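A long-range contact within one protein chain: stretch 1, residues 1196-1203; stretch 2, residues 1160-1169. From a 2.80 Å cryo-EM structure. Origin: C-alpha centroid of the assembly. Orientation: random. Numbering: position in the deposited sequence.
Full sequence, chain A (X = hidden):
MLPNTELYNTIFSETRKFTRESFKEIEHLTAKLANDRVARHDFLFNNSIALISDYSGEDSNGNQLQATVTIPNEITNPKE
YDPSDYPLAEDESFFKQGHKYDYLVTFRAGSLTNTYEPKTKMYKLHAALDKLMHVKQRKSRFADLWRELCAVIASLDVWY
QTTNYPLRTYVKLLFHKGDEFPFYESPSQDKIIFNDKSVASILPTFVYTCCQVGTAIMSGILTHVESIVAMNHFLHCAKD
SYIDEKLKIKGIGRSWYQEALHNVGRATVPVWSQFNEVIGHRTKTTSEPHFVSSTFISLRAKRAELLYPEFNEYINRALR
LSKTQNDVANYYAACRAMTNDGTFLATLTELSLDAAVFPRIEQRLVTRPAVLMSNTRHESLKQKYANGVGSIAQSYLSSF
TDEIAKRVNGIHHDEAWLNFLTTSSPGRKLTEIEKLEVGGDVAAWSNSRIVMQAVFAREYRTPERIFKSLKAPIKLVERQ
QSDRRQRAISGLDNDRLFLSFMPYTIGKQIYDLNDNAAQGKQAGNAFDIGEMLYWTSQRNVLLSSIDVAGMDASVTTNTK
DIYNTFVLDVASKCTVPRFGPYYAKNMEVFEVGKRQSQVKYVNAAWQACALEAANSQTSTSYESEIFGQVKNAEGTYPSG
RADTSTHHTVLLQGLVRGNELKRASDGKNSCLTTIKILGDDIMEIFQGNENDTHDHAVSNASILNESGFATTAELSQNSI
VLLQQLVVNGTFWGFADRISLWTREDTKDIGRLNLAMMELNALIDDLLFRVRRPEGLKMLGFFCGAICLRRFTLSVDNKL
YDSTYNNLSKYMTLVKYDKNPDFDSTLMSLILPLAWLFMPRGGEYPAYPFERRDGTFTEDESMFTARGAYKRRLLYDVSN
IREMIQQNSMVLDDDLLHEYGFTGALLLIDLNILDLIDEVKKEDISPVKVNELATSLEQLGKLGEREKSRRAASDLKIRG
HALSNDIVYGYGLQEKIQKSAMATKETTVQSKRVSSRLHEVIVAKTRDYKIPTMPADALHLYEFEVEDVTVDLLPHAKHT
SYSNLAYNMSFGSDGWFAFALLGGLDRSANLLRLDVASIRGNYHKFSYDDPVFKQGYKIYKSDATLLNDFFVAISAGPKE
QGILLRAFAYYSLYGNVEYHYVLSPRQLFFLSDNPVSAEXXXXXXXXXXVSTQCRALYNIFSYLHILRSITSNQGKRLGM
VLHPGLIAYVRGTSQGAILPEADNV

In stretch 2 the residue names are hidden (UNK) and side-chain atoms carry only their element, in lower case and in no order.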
# COMPACT_ATOMS: atom_id res chain seq x y z
N LYS A 1196 49.91 -6.34 1.38
CA LYS A 1196 50.87 -7.25 0.77
C LYS A 1196 50.19 -8.16 -0.24
O LYS A 1196 48.98 -8.39 -0.19
CB LYS A 1196 51.56 -8.09 1.85
CG LYS A 1196 52.40 -7.30 2.82
CD LYS A 1196 53.67 -6.81 2.17
CE LYS A 1196 54.59 -6.16 3.19
NZ LYS A 1196 55.85 -5.66 2.58
N ARG A 1197 51.00 -8.70 -1.16
CA ARG A 1197 50.48 -9.59 -2.18
C ARG A 1197 50.39 -11.01 -1.63
O ARG A 1197 51.27 -11.46 -0.89
CB ARG A 1197 51.36 -9.55 -3.42
CG ARG A 1197 50.81 -10.32 -4.61
CD ARG A 1197 51.64 -10.17 -5.86
NE ARG A 1197 52.93 -10.82 -5.77
CZ ARG A 1197 53.88 -10.72 -6.69
NH1 ARG A 1197 53.67 -10.00 -7.78
NH2 ARG A 1197 55.03 -11.35 -6.53
N LEU A 1198 49.33 -11.72 -1.98
CA LEU A 1198 49.11 -13.07 -1.51
C LEU A 1198 49.55 -14.10 -2.54
O LEU A 1198 49.61 -13.83 -3.74
CB LEU A 1198 47.63 -13.29 -1.17
CG LEU A 1198 47.12 -12.44 -0.01
CD1 LEU A 1198 45.63 -12.65 0.19
CD2 LEU A 1198 47.88 -12.77 1.25
N GLY A 1199 49.88 -15.29 -2.04
CA GLY A 1199 50.19 -16.43 -2.88
C GLY A 1199 49.37 -17.63 -2.46
O GLY A 1199 49.38 -18.01 -1.29
N MET A 1200 48.64 -18.23 -3.40
CA MET A 1200 47.67 -19.26 -3.08
C MET A 1200 48.30 -20.64 -3.18
O MET A 1200 48.97 -20.95 -4.17
CB MET A 1200 46.46 -19.16 -4.01
CG MET A 1200 45.31 -20.07 -3.62
SD MET A 1200 43.86 -19.87 -4.67
CE MET A 1200 44.41 -20.75 -6.13
N VAL A 1201 48.08 -21.46 -2.16
CA VAL A 1201 48.49 -22.86 -2.17
C VAL A 1201 47.23 -23.72 -2.12
O VAL A 1201 46.23 -23.35 -1.50
CB VAL A 1201 49.45 -23.19 -1.00
CG1 VAL A 1201 50.76 -22.47 -1.20
CG2 VAL A 1201 48.86 -22.77 0.32
N LEU A 1202 47.27 -24.86 -2.81
CA LEU A 1202 46.13 -25.74 -2.93
C LEU A 1202 46.48 -27.13 -2.42
O LEU A 1202 47.65 -27.47 -2.24
CB LEU A 1202 45.64 -25.83 -4.37
CG LEU A 1202 45.10 -24.54 -4.99
CD1 LEU A 1202 44.72 -24.74 -6.43
CD2 LEU A 1202 43.91 -24.03 -4.21
N HIS A 1203 45.45 -27.91 -2.17
CA HIS A 1203 45.52 -29.29 -1.70
C HIS A 1203 45.44 -30.24 -2.88
O HIS A 1203 44.72 -29.97 -3.85
CB HIS A 1203 44.37 -29.54 -0.72
CG HIS A 1203 44.44 -30.85 -0.00
ND1 HIS A 1203 43.70 -31.95 -0.39
CD2 HIS A 1203 45.16 -31.25 1.07
CE1 HIS A 1203 43.96 -32.96 0.42
NE2 HIS A 1203 44.84 -32.57 1.31
N UNK A 1160 44.17 -9.45 -9.48
CA UNK A 1160 45.42 -8.71 -9.52
C UNK A 1160 46.16 -8.78 -8.19
O UNK A 1160 47.32 -8.35 -8.12
c UNK A 1160 44.59 -6.33 -8.84
c UNK A 1160 44.91 -3.33 -7.33
c UNK A 1160 45.70 -5.40 -8.38
n UNK A 1160 44.71 -2.78 -8.52
c UNK A 1160 45.14 -7.25 -9.92
n UNK A 1160 44.65 -2.64 -6.23
n UNK A 1160 45.37 -4.56 -7.24
N UNK A 1161 45.53 -9.31 -7.15
CA UNK A 1161 46.06 -9.25 -5.80
C UNK A 1161 46.73 -10.53 -5.34
O UNK A 1161 47.50 -10.49 -4.38
c UNK A 1161 44.33 -7.52 -4.93
c UNK A 1161 45.36 -6.51 -4.47
c UNK A 1161 44.93 -8.92 -4.82
c UNK A 1161 43.09 -7.42 -4.08
N UNK A 1162 46.46 -11.66 -5.99
CA UNK A 1162 46.90 -12.97 -5.54
C UNK A 1162 47.66 -13.65 -6.67
O UNK A 1162 47.16 -13.72 -7.80
c UNK A 1162 46.16 -15.24 -4.73
c UNK A 1162 45.02 -13.21 -3.90
c UNK A 1162 45.71 -13.84 -5.08
N UNK A 1163 48.86 -14.13 -6.37
CA UNK A 1163 49.67 -14.86 -7.34
C UNK A 1163 49.34 -16.34 -7.27
O UNK A 1163 49.62 -17.00 -6.27
n UNK A 1163 55.20 -17.04 -5.48
c UNK A 1163 51.16 -14.63 -7.09
c UNK A 1163 53.51 -14.91 -7.94
c UNK A 1163 54.65 -16.65 -6.62
n UNK A 1163 54.12 -15.44 -6.73
c UNK A 1163 52.05 -15.29 -8.11
n UNK A 1163 54.65 -17.47 -7.66
N UNK A 1164 48.73 -16.86 -8.33
CA UNK A 1164 48.35 -18.26 -8.43
C UNK A 1164 49.31 -18.93 -9.41
O UNK A 1164 49.44 -18.46 -10.54
c UNK A 1164 46.56 -19.89 -9.09
c UNK A 1164 45.95 -17.79 -7.89
c UNK A 1164 44.56 -17.60 -8.41
c UNK A 1164 46.90 -18.43 -8.90
N UNK A 1165 50.01 -19.99 -9.00
CA UNK A 1165 50.93 -20.68 -9.92
C UNK A 1165 50.18 -21.37 -11.04
O UNK A 1165 49.10 -21.95 -10.82
c UNK A 1165 51.62 -21.70 -9.01
c UNK A 1165 50.17 -20.45 -7.62
c UNK A 1165 51.51 -21.12 -7.65
N UNK A 1166 50.71 -21.34 -12.27
CA UNK A 1166 49.94 -21.82 -13.43
C UNK A 1166 49.82 -23.32 -13.53
O UNK A 1166 49.08 -23.80 -14.40
c UNK A 1166 52.11 -21.11 -14.11
c UNK A 1166 52.00 -20.74 -12.66
c UNK A 1166 50.73 -21.25 -14.62
N UNK A 1167 50.51 -24.09 -12.69
CA UNK A 1167 50.38 -25.54 -12.71
C UNK A 1167 49.09 -26.04 -12.07
O UNK A 1167 48.83 -27.24 -12.10
o UNK A 1167 51.61 -25.90 -10.64
c UNK A 1167 51.59 -26.19 -12.03
N UNK A 1168 48.29 -25.15 -11.47
CA UNK A 1168 47.02 -25.55 -10.89
C UNK A 1168 45.86 -25.45 -11.86
O UNK A 1168 44.81 -26.04 -11.61
c UNK A 1168 48.63 -26.18 -6.77
c UNK A 1168 46.70 -24.69 -9.67
c UNK A 1168 49.24 -23.88 -6.98
c UNK A 1168 49.36 -25.09 -6.35
c UNK A 1168 47.77 -26.04 -7.84
o UNK A 1168 50.21 -25.22 -5.28
c UNK A 1168 47.66 -24.84 -8.52
c UNK A 1168 48.38 -23.76 -8.06
N UNK A 1169 46.03 -24.73 -12.96
CA UNK A 1169 44.97 -24.55 -13.95
C UNK A 1169 44.85 -25.83 -14.76
O UNK A 1169 45.50 -26.01 -15.80
c UNK A 1169 46.21 -20.29 -12.80
c UNK A 1169 43.86 -20.21 -13.24
c UNK A 1169 46.29 -21.48 -13.50
c UNK A 1169 45.27 -23.35 -14.83
c UNK A 1169 44.99 -19.66 -12.68
o UNK A 1169 44.90 -18.48 -11.99
c UNK A 1169 45.17 -22.05 -14.08
c UNK A 1169 43.96 -21.40 -13.93

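Position 1160 carries three carbons, a nitrogen, and then a carbon bearing two more nitrogens, a guanidinium; none of them touches stretch 1. This is Arg1160. Its CA-to-CB bond points away from stretch 1, and its side chain makes no contact with it, so the contact asks little of it.

Position 1161 has four carbons forked at the second; they make no close contact with stretch 1, but the backbone O faces Leu1198 N. This is Leu1161. The residue is buried, as suits an apolar chain, and its CA-to-CB bond points sideways; the backbone does the work here, where Leu1161 O accepts a hydrogen bond from Leu1198 N at 3.3 Å.

At 1162 a single carbon carries two more, and these lie against Leu1198 and Met1200: Val1162, a beta-branched residue well suited to a strand. It pairs with Leu1198 in a parallel bridge, both side chains on the same face, with Leu1198 CB 3.8 Å from Val1162 CG2. Met1200 CB lies 4.0 Å from Val1162 CG1.

Position 1163 again shows three carbons, a nitrogen and a carbon with two nitrogens, and they reach Arg1197: Arg1163. It lies on the other face of the sheet, as befits a long, exposed, polar chain. Arg1163 CD sits over one face of the Arg1197 guanidinium, 4.1 Å from Arg1197 NH2. The two like charges come close, yet both groups also find hydrogen-bond partners elsewhere in the structure.

Position 1164 has four carbons forked at the first, one arm two carbons long, and they meet Met1200 CE: Ile1164. Ile1164 CG2 lies 3.8 Å from Met1200 CE, an apolar match.

At 1165 three carbons close a ring onto the backbone nitrogen, and a ring carbon lies near Met1200 O: Pro1165. With no N-H to donate, it cannot continue the ladder as a donor; instead Pro1165 CD packs 3.7 Å from Met1200 O.

Position 1166 has the same three-carbon ring, out of reach of stretch 1: Pro1166, whose phi of -75° suits its restricted ring. Position 1167, one carbon and one oxygen, also out of reach, is Ser1167, small, polar and exposed in the turn.

Position 1168 bears one carbon and a six-carbon ring with an oxygen; the ring packs against Leu1202 and lies near Met1200 O. This is Tyr1168. A weak bond runs from Tyr1168 N to Pro1165 O, and its CA-to-CB bond points toward stretch 1. Leu1202 CD1 lies over the ring face, 3.6 Å from Tyr1168 CD1, in a CH-pi contact.

Position 1169 has the same kind of ring and oxygen, out of reach of stretch 1: Tyr1169, whose mixed apolar and polar character suits partial exposure.

The contact is thus a short parallel ladder followed by side-chain packing. Arg1163 anchors it twice: Arg1163 N donates to Leu1198 O (2.8 Å), and Arg1163 O accepts from Met1200 N (3.3 Å). Beyond the ladder the chain turns, and Tyr1168 returns to cover Leu1202.

Stretch 2 1160-1169: RLVRIPPSYY
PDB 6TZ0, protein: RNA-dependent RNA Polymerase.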